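Local coordinates for protein NADH-rubredoxin oxidoreductase (Clostridium acetobutylicum, PDB 3KLJ) that catalyses the NADH-dependent reduction of rubredoxin through a bound FAD, passing electrons along chains from NADH to FprA1/2, revRbr and Dfx, at residues 117-122 with 223-228; 175-180 with 209-214; 337-342 with 349-354. All blocks are in the same frame, centred on the assembly; numbering follows the deposited sequence.

Overall arrangement
From the N terminus, the chain leaves the first run of the FAD-binding domain and enters the NADH-binding domain, where 117-122 runs as a loop between strands 114-116 and 127-128. About a hundred residues later 223-228 returns beside it, closing the long loop of contact 1 near the flavin. Within that loop, contact 2 closes a shorter one, tying the turn after strand 172-175 to the turn before helix 215-220. The two touch where Pro-122 packs on Phe-211 and Glu-212. Contact 3 follows in series, a local hairpin in the C-terminal domain; its nearest atoms lie about 9 Å from contact 2 and about 18 Å from contact 1.

Contact 1: 117-122 with 223-228; sequences NKIKVP and VITAVG
Asn-117 carries its CG beside the backbone N and anti to the carbonyl carbon (chi1 -65°), and chi2 of -38° then turns ND2 toward the backbone of Val-227. There ND2 gives a practically straight hydrogen bond to Val-227 O at 2.9 Å, N-H...O 179°. The acceptor lies in the plane of the Asn-117 amide, while seen from the carbonyl of Val-227 the donor is tilted out of plane. A second bond runs from the backbone N of Asn-117 to Gly-228 O at 3.0 Å, so one residue holds two successive carbonyls, the second on a glycine with positive phi. On the far side of the amide, OD1 accepts from Lys-230 NZ.

Farther along, the contact turns apolar. CG1 of Ile-119 sits between the backbone N and the carbonyl carbon, and CD1 beyond it meets Val-227 CG1 tip to tip at 4.0 Å. Ile-119 CG1 also passes Thr-225 CG2 at 3.8 Å, the two side chains sliding past each other in opposite directions. Val-121 CG2 reaches the same Thr-225 methyl at 3.7 Å, and both Ile-119 and Val-121 continue onto Ile-152 of strand 149-152.

The other branch of Thr-225 is polar: OG1 is hydrogen-bonded to a water at 2.9 Å and has a further, weak bond to Phe-128 O. That water also lies beside Asn-117 O, but too close for the link to be other than doubtful.

The chemistry thus divides in two: Ile-119 and Val-121 lay their methyls on Thr-225 and Ile-152 of the Rossmann-type sheet of the NADH-binding domain, and the amide and carbonyls lie at the end where Gly-228 is about 9 Å from the bound FAD. Here the asparagine amide, its orientation set from both ends, pins the loop to the chain leaving strand 222-225.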
loop_
_atom_site.group_PDB
_atom_site.type_symbol
_atom_site.label_atom_id
_atom_site.label_comp_id
_atom_site.label_asym_id
_atom_site.label_seq_id
_atom_site.Cartn_x
_atom_site.Cartn_y
_atom_site.Cartn_z
ATOM N N ASN A 117 -7.803 8.085 -0.605
ATOM C CA ASN A 117 -8.143 9.360 -1.220
ATOM C C ASN A 117 -9.604 9.356 -1.651
ATOM O O ASN A 117 -10.074 8.410 -2.281
ATOM C CB ASN A 117 -7.266 9.642 -2.439
ATOM C CG ASN A 117 -5.803 9.826 -2.084
ATOM O OD1 ASN A 117 -5.458 10.416 -1.057
ATOM N ND2 ASN A 117 -4.929 9.318 -2.945
ATOM N N LYS A 118 -10.322 10.411 -1.296
ATOM C CA LYS A 118 -11.726 10.526 -1.663
ATOM C C LYS A 118 -11.895 11.521 -2.794
ATOM O O LYS A 118 -11.426 12.656 -2.708
ATOM C CB LYS A 118 -12.584 10.911 -0.452
ATOM C CG LYS A 118 -13.192 9.716 0.288
ATOM C CD LYS A 118 -12.215 9.097 1.281
ATOM C CE LYS A 118 -12.681 7.733 1.791
ATOM N NZ LYS A 118 -11.688 7.146 2.756
ATOM N N ILE A 119 -12.538 11.071 -3.867
ATOM C CA ILE A 119 -12.900 11.946 -4.974
ATOM C C ILE A 119 -14.414 11.957 -5.187
ATOM O O ILE A 119 -15.114 11.011 -4.819
ATOM C CB ILE A 119 -12.198 11.549 -6.286
ATOM C CG1 ILE A 119 -12.470 10.079 -6.629
ATOM C CG2 ILE A 119 -10.692 11.845 -6.205
ATOM C CD1 ILE A 119 -12.353 9.762 -8.105
ATOM N N LYS A 120 -14.914 13.041 -5.768
ATOM C CA LYS A 120 -16.312 13.120 -6.159
ATOM C C LYS A 120 -16.482 12.454 -7.524
ATOM O O LYS A 120 -15.678 12.680 -8.431
ATOM C CB LYS A 120 -16.760 14.579 -6.217
ATOM C CG LYS A 120 -18.158 14.826 -5.690
ATOM C CD LYS A 120 -18.155 14.917 -4.169
ATOM C CE LYS A 120 -19.303 15.775 -3.678
ATOM N NZ LYS A 120 -19.202 16.037 -2.217
ATOM N N VAL A 121 -17.500 11.607 -7.648
ATOM C CA VAL A 121 -17.816 10.930 -8.907
ATOM C C VAL A 121 -19.229 11.326 -9.342
ATOM O O VAL A 121 -20.187 11.059 -8.615
ATOM C CB VAL A 121 -17.747 9.386 -8.773
ATOM C CG1 VAL A 121 -18.165 8.701 -10.077
ATOM C CG2 VAL A 121 -16.356 8.934 -8.351
ATOM N N PRO A 122 -19.364 11.956 -10.526
ATOM C CA PRO A 122 -20.683 12.410 -10.968
ATOM C C PRO A 122 -21.591 11.226 -11.292
ATOM O O PRO A 122 -21.120 10.220 -11.842
ATOM C CB PRO A 122 -20.380 13.218 -12.240
ATOM C CG PRO A 122 -18.879 13.359 -12.295
ATOM C CD PRO A 122 -18.330 12.204 -11.545
ATOM N N VAL A 223 -20.003 1.450 -7.505
ATOM C CA VAL A 223 -18.857 2.255 -7.928
ATOM C C VAL A 223 -17.793 2.344 -6.839
ATOM O O VAL A 223 -18.048 2.772 -5.704
ATOM C CB VAL A 223 -19.253 3.653 -8.524
ATOM C CG1 VAL A 223 -20.609 3.586 -9.244
ATOM C CG2 VAL A 223 -19.279 4.726 -7.474
ATOM N N ILE A 224 -16.599 1.891 -7.199
ATOM C CA ILE A 224 -15.477 1.810 -6.273
ATOM C C ILE A 224 -14.342 2.685 -6.790
ATOM O O ILE A 224 -13.880 2.516 -7.911
ATOM C CB ILE A 224 -14.988 0.343 -6.124
ATOM C CG1 ILE A 224 -16.182 -0.600 -5.928
ATOM C CG2 ILE A 224 -14.012 0.217 -4.975
ATOM C CD1 ILE A 224 -16.045 -1.919 -6.626
ATOM N N THR A 225 -13.902 3.632 -5.975
ATOM C CA THR A 225 -12.758 4.455 -6.341
ATOM C C THR A 225 -11.492 3.826 -5.777
ATOM O O THR A 225 -11.447 3.443 -4.614
ATOM C CB THR A 225 -12.923 5.923 -5.888
ATOM O OG1 THR A 225 -13.272 5.967 -4.496
ATOM C CG2 THR A 225 -14.007 6.615 -6.719
ATOM N N ALA A 226 -10.497 3.665 -6.636
ATOM C CA ALA A 226 -9.191 3.129 -6.272
ATOM C C ALA A 226 -8.195 4.162 -6.785
ATOM O O ALA A 226 -7.587 3.997 -7.846
ATOM C CB ALA A 226 -8.975 1.760 -6.941
ATOM N N VAL A 227 -8.076 5.251 -6.033
ATOM C CA VAL A 227 -7.336 6.435 -6.468
ATOM C C VAL A 227 -6.221 6.778 -5.476
ATOM O O VAL A 227 -5.874 7.942 -5.267
ATOM C CB VAL A 227 -8.282 7.654 -6.713
ATOM C CG1 VAL A 227 -9.061 7.472 -8.002
ATOM C CG2 VAL A 227 -9.227 7.862 -5.534
ATOM N N GLY A 228 -5.665 5.743 -4.865
ATOM C CA GLY A 228 -4.522 5.911 -4.011
ATOM C C GLY A 228 -4.914 6.218 -2.584
ATOM O O GLY A 228 -6.100 6.290 -2.231
HETATM O O HOH W 1 -11.049 6.090 -2.608
#

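Contact 2: 175-180 with 209-214; sequences GIILEY and SNFEEM
Ile-176 O is the polar atom on which Ser-209 converges. The backbone N of Ser-209 donates to it at 2.9 Å with an N-H...O angle of 156°. OG of Ser-209 stands beside its own backbone N and anti to its carbonyl carbon (chi1 -55°), a rotation that puts OG within 2.9 Å of the same Ile-176 O. The hydroxyl proton has another acceptor within reach, however, and that second bond is not settled.

Phe-211 brings its ring up to the backbone before Ile-176. Its CZ lies 3.8 Å from Gly-175 O, which sits at the ring edge near its plane, and CE2 is 4.1 Å from Gly-175 CA. With no side chain at Gly-175, the ring comes directly against its backbone. On the outer side, Ile-177 CG2 meets Phe-211 CE1 at 3.8 Å, the two side chains crossing at about a right angle.

This is loop-to-loop packing at the C-terminal ends of neighbouring strands 172-175 and 204-206 of the parallel sheet in the NADH-binding domain. Gly-175 ends strand 172-175 and bonds through its backbone to Ile-151 and Gly-153, while Ile-176 makes a backbone hydrogen bond with Tyr-206 of strand 204-206. Phe-211 lies on Phe-150 and Ile-152 of strand 149-152, just ahead of helix 215-220, whose N-cap position is Met-214.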
loop_
_atom_site.group_PDB
_atom_site.type_symbol
_atom_site.label_atom_id
_atom_site.label_comp_id
_atom_site.label_asym_id
_atom_site.label_seq_id
_atom_site.Cartn_x
_atom_site.Cartn_y
_atom_site.Cartn_z
ATOM N N GLY A 175 -12.680 2.398 -15.219
ATOM C CA GLY A 175 -12.631 3.689 -15.893
ATOM C C GLY A 175 -11.439 4.489 -15.403
ATOM O O GLY A 175 -11.226 4.619 -14.194
ATOM N N ILE A 176 -10.645 4.999 -16.341
ATOM C CA ILE A 176 -9.465 5.818 -16.028
ATOM C C ILE A 176 -9.534 7.115 -16.833
ATOM O O ILE A 176 -10.180 7.155 -17.881
ATOM C CB ILE A 176 -8.111 5.062 -16.299
ATOM C CG1 ILE A 176 -7.904 4.784 -17.795
ATOM C CG2 ILE A 176 -8.036 3.765 -15.506
ATOM C CD1 ILE A 176 -6.556 4.145 -18.128
ATOM N N ILE A 177 -8.881 8.171 -16.356
ATOM C CA ILE A 177 -8.902 9.454 -17.071
ATOM C C ILE A 177 -7.782 9.629 -18.125
ATOM O O ILE A 177 -7.926 10.426 -19.057
ATOM C CB ILE A 177 -8.981 10.681 -16.110
ATOM C CG1 ILE A 177 -7.739 10.773 -15.212
ATOM C CG2 ILE A 177 -10.310 10.663 -15.289
ATOM C CD1 ILE A 177 -7.804 11.896 -14.171
ATOM N N LEU A 178 -6.685 8.888 -17.974
ATOM C CA LEU A 178 -5.587 8.923 -18.945
ATOM C C LEU A 178 -5.793 7.892 -20.054
ATOM O O LEU A 178 -6.804 7.174 -20.062
ATOM C CB LEU A 178 -4.229 8.710 -18.257
ATOM C CG LEU A 178 -3.820 9.677 -17.136
ATOM C CD1 LEU A 178 -2.430 9.329 -16.605
ATOM C CD2 LEU A 178 -3.866 11.134 -17.591
ATOM N N GLU A 179 -4.844 7.838 -20.993
ATOM C CA GLU A 179 -4.937 6.950 -22.147
ATOM C C GLU A 179 -4.632 5.494 -21.797
ATOM O O GLU A 179 -5.114 4.585 -22.466
ATOM C CB GLU A 179 -4.005 7.419 -23.276
ATOM C CG GLU A 179 -4.380 6.867 -24.660
ATOM C CD GLU A 179 -3.353 7.181 -25.736
ATOM O OE1 GLU A 179 -2.324 7.806 -25.420
ATOM O OE2 GLU A 179 -3.582 6.811 -26.911
ATOM N N TYR A 180 -3.830 5.273 -20.758
ATOM C CA TYR A 180 -3.360 3.929 -20.445
ATOM C C TYR A 180 -3.248 3.716 -18.939
ATOM O O TYR A 180 -3.030 4.676 -18.196
ATOM C CB TYR A 180 -1.998 3.666 -21.113
ATOM C CG TYR A 180 -0.939 4.663 -20.718
ATOM C CD1 TYR A 180 -0.809 5.873 -21.400
ATOM C CD2 TYR A 180 -0.069 4.402 -19.653
ATOM C CE1 TYR A 180 0.149 6.802 -21.035
ATOM C CE2 TYR A 180 0.904 5.327 -19.281
ATOM C CZ TYR A 180 1.000 6.528 -19.977
ATOM O OH TYR A 180 1.957 7.450 -19.624
ATOM N N SER A 209 -11.607 8.810 -19.805
ATOM C CA SER A 209 -13.025 8.836 -19.429
ATOM C C SER A 209 -13.494 10.197 -18.954
ATOM O O SER A 209 -12.765 10.905 -18.259
ATOM C CB SER A 209 -13.320 7.799 -18.341
ATOM O OG SER A 209 -12.898 6.506 -18.739
ATOM N N ASN A 210 -14.715 10.552 -19.352
ATOM C CA ASN A 210 -15.465 11.638 -18.730
ATOM C C ASN A 210 -16.662 11.014 -18.016
ATOM O O ASN A 210 -17.622 10.570 -18.661
ATOM C CB ASN A 210 -15.923 12.677 -19.769
ATOM C CG ASN A 210 -16.577 13.909 -19.135
ATOM O OD1 ASN A 210 -16.804 13.971 -17.921
ATOM N ND2 ASN A 210 -16.887 14.898 -19.967
ATOM N N PHE A 211 -16.582 10.960 -16.686
ATOM C CA PHE A 211 -17.571 10.244 -15.877
ATOM C C PHE A 211 -18.972 10.858 -15.892
ATOM O O PHE A 211 -19.952 10.153 -15.645
ATOM C CB PHE A 211 -17.060 10.031 -14.446
ATOM C CG PHE A 211 -15.782 9.246 -14.386
ATOM C CD1 PHE A 211 -14.637 9.796 -13.825
ATOM C CD2 PHE A 211 -15.711 7.964 -14.934
ATOM C CE1 PHE A 211 -13.448 9.070 -13.784
ATOM C CE2 PHE A 211 -14.521 7.233 -14.911
ATOM C CZ PHE A 211 -13.392 7.785 -14.339
ATOM N N GLU A 212 -19.055 12.153 -16.202
ATOM C CA GLU A 212 -20.339 12.836 -16.411
ATOM C C GLU A 212 -21.084 12.233 -17.600
ATOM O O GLU A 212 -22.316 12.283 -17.668
ATOM C CB GLU A 212 -20.134 14.332 -16.667
ATOM C CG GLU A 212 -19.725 15.145 -15.452
ATOM C CD GLU A 212 -20.320 16.546 -15.457
ATOM O OE1 GLU A 212 -20.793 17.010 -16.522
ATOM O OE2 GLU A 212 -20.321 17.187 -14.387
ATOM N N GLU A 213 -20.312 11.661 -18.527
ATOM C CA GLU A 213 -20.843 11.111 -19.772
ATOM C C GLU A 213 -21.032 9.593 -19.670
ATOM O O GLU A 213 -21.317 8.909 -20.678
ATOM C CB GLU A 213 -19.890 11.449 -20.927
ATOM C CG GLU A 213 -19.479 12.923 -20.973
ATOM C CD GLU A 213 -20.262 13.722 -21.991
ATOM O OE1 GLU A 213 -21.048 14.616 -21.597
ATOM O OE2 GLU A 213 -20.088 13.445 -23.196
ATOM N N MET A 214 -20.862 9.074 -18.449
ATOM C CA MET A 214 -20.969 7.638 -18.191
ATOM C C MET A 214 -22.032 7.341 -17.128
ATOM O O MET A 214 -21.918 6.370 -16.364
ATOM C CB MET A 214 -19.604 7.072 -17.783
ATOM C CG MET A 214 -18.493 7.307 -18.822
ATOM S SD MET A 214 -16.888 6.610 -18.366
ATOM C CE MET A 214 -17.195 4.881 -18.725
#

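Contact 3: 337-342 with 349-354; sequences YIVCML and AAAVIG
A beta hairpin of the C-terminal domain, strands 337-343 and 346-353, makes this contact; the two are neighbours in a five-stranded sheet, and 337-342 runs antiparallel to 349-353 at 177°. Three hydrogen-bonded pairs, Tyr-337 with Ile-353, Val-339 with Ala-351 and Met-341 with Ala-349, each exchange two backbone bonds. The shortest runs from Met-341 N to Ala-349 O at 2.7 Å; its return bond, Ala-349 N to Met-341 O, is longer at 3.3 Å.

On the face of Tyr-337, Val-339 and Met-341, Tyr-337 CB meets Ile-353 CD1 at 4.0 Å. Tyr-337 CG is anti to the backbone N (chi1 174°), and the ring continues past the isoleucine to an OH bonded to Asp-187 and Arg-330. Val-339 CG1 rests 4.0 Å from Ala-351 CB. On the reverse face Ile-338 CG1 and Val-352 CG1 lie side by side at 4.1 Å, with Leu-358 and Leu-362 of helix 356-367 against them.

All ten touching residues are buried. The backbone polar groups facing across the hairpin are therefore satisfied mainly by one another, and small alanines and branched aliphatics pack around them, with the tyrosine hydroxyl hydrogen-bonded across the domain boundary to Asp-187 of the NADH-binding domain.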
loop_
_atom_site.group_PDB
_atom_site.type_symbol
_atom_site.label_atom_id
_atom_site.label_comp_id
_atom_site.label_asym_id
_atom_site.label_seq_id
_atom_site.Cartn_x
_atom_site.Cartn_y
_atom_site.Cartn_z
ATOM N N TYR A 337 6.760 -7.563 -22.293
ATOM C CA TYR A 337 7.062 -6.204 -22.694
ATOM C C TYR A 337 8.249 -5.757 -21.865
ATOM O O TYR A 337 8.301 -5.991 -20.645
ATOM C CB TYR A 337 5.859 -5.260 -22.477
ATOM C CG TYR A 337 6.197 -3.807 -22.751
ATOM C CD1 TYR A 337 6.117 -3.279 -24.048
ATOM C CD2 TYR A 337 6.645 -2.969 -21.727
ATOM C CE1 TYR A 337 6.446 -1.953 -24.312
ATOM C CE2 TYR A 337 6.979 -1.642 -21.976
ATOM C CZ TYR A 337 6.874 -1.139 -23.272
ATOM O OH TYR A 337 7.214 0.171 -23.526
ATOM N N ILE A 338 9.209 -5.129 -22.532
ATOM C CA ILE A 338 10.402 -4.620 -21.865
ATOM C C ILE A 338 10.593 -3.164 -22.240
ATOM O O ILE A 338 10.502 -2.813 -23.410
ATOM C CB ILE A 338 11.669 -5.397 -22.283
ATOM C CG1 ILE A 338 11.527 -6.880 -21.926
ATOM C CG2 ILE A 338 12.933 -4.759 -21.653
ATOM C CD1 ILE A 338 12.470 -7.810 -22.697
ATOM N N VAL A 339 10.839 -2.322 -21.241
ATOM C CA VAL A 339 11.310 -0.968 -21.495
ATOM C C VAL A 339 12.481 -0.664 -20.565
ATOM O O VAL A 339 12.450 -0.967 -19.365
ATOM C CB VAL A 339 10.168 0.112 -21.443
ATOM C CG1 VAL A 339 9.554 0.244 -20.043
ATOM C CG2 VAL A 339 10.671 1.455 -21.950
ATOM N N CYS A 340 13.524 -0.085 -21.143
ATOM C CA CYS A 340 14.756 0.160 -20.430
ATOM C C CYS A 340 15.208 1.589 -20.749
ATOM O O CYS A 340 15.367 1.957 -21.916
ATOM C CB CYS A 340 15.767 -0.908 -20.872
ATOM S SG CYS A 340 17.413 -0.763 -20.280
ATOM N N MET A 341 15.381 2.401 -19.708
ATOM C CA MET A 341 15.709 3.821 -19.873
ATOM C C MET A 341 17.095 4.133 -19.319
ATOM O O MET A 341 17.413 3.802 -18.172
ATOM C CB MET A 341 14.643 4.702 -19.216
ATOM C CG MET A 341 13.242 4.461 -19.755
ATOM S SD MET A 341 11.947 5.465 -18.994
ATOM C CE MET A 341 10.565 5.085 -20.066
ATOM N N LEU A 342 17.924 4.756 -20.152
ATOM C CA LEU A 342 19.313 5.013 -19.797
ATOM C C LEU A 342 19.570 6.451 -19.400
ATOM O O LEU A 342 18.972 7.380 -19.943
ATOM C CB LEU A 342 20.251 4.628 -20.945
ATOM C CG LEU A 342 20.728 3.180 -20.975
ATOM C CD1 LEU A 342 19.617 2.230 -21.410
ATOM C CD2 LEU A 342 21.934 3.049 -21.882
ATOM N N ALA A 349 15.995 3.592 -15.236
ATOM C CA ALA A 349 14.641 3.097 -15.018
ATOM C C ALA A 349 14.307 1.995 -16.000
ATOM O O ALA A 349 14.796 1.981 -17.135
ATOM C CB ALA A 349 13.624 4.221 -15.124
ATOM N N ALA A 350 13.481 1.060 -15.546
ATOM C CA ALA A 350 13.066 -0.064 -16.370
ATOM C C ALA A 350 11.776 -0.660 -15.851
ATOM O O ALA A 350 11.514 -0.641 -14.637
ATOM C CB ALA A 350 14.146 -1.124 -16.400
ATOM N N ALA A 351 10.987 -1.210 -16.769
ATOM C CA ALA A 351 9.836 -2.012 -16.399
ATOM C C ALA A 351 9.726 -3.210 -17.324
ATOM O O ALA A 351 10.049 -3.126 -18.513
ATOM C CB ALA A 351 8.540 -1.163 -16.436
ATOM N N VAL A 352 9.273 -4.325 -16.784
ATOM C CA VAL A 352 9.073 -5.534 -17.577
ATOM C C VAL A 352 7.737 -6.127 -17.183
ATOM O O VAL A 352 7.434 -6.280 -15.985
ATOM C CB VAL A 352 10.188 -6.596 -17.353
ATOM C CG1 VAL A 352 9.960 -7.827 -18.226
ATOM C CG2 VAL A 352 11.558 -6.030 -17.660
ATOM N N ILE A 353 6.944 -6.438 -18.196
ATOM C CA ILE A 353 5.682 -7.137 -18.028
ATOM C C ILE A 353 5.915 -8.557 -18.542
ATOM O O ILE A 353 6.396 -8.736 -19.659
ATOM C CB ILE A 353 4.540 -6.466 -18.860
ATOM C CG1 ILE A 353 4.456 -4.949 -18.590
ATOM C CG2 ILE A 353 3.192 -7.155 -18.594
ATOM C CD1 ILE A 353 3.405 -4.201 -19.455
ATOM N N GLY A 354 5.625 -9.555 -17.710
ATOM C CA GLY A 354 5.658 -10.949 -18.139
ATOM C C GLY A 354 7.004 -11.662 -18.099
ATOM O O GLY A 354 7.139 -12.741 -18.672
#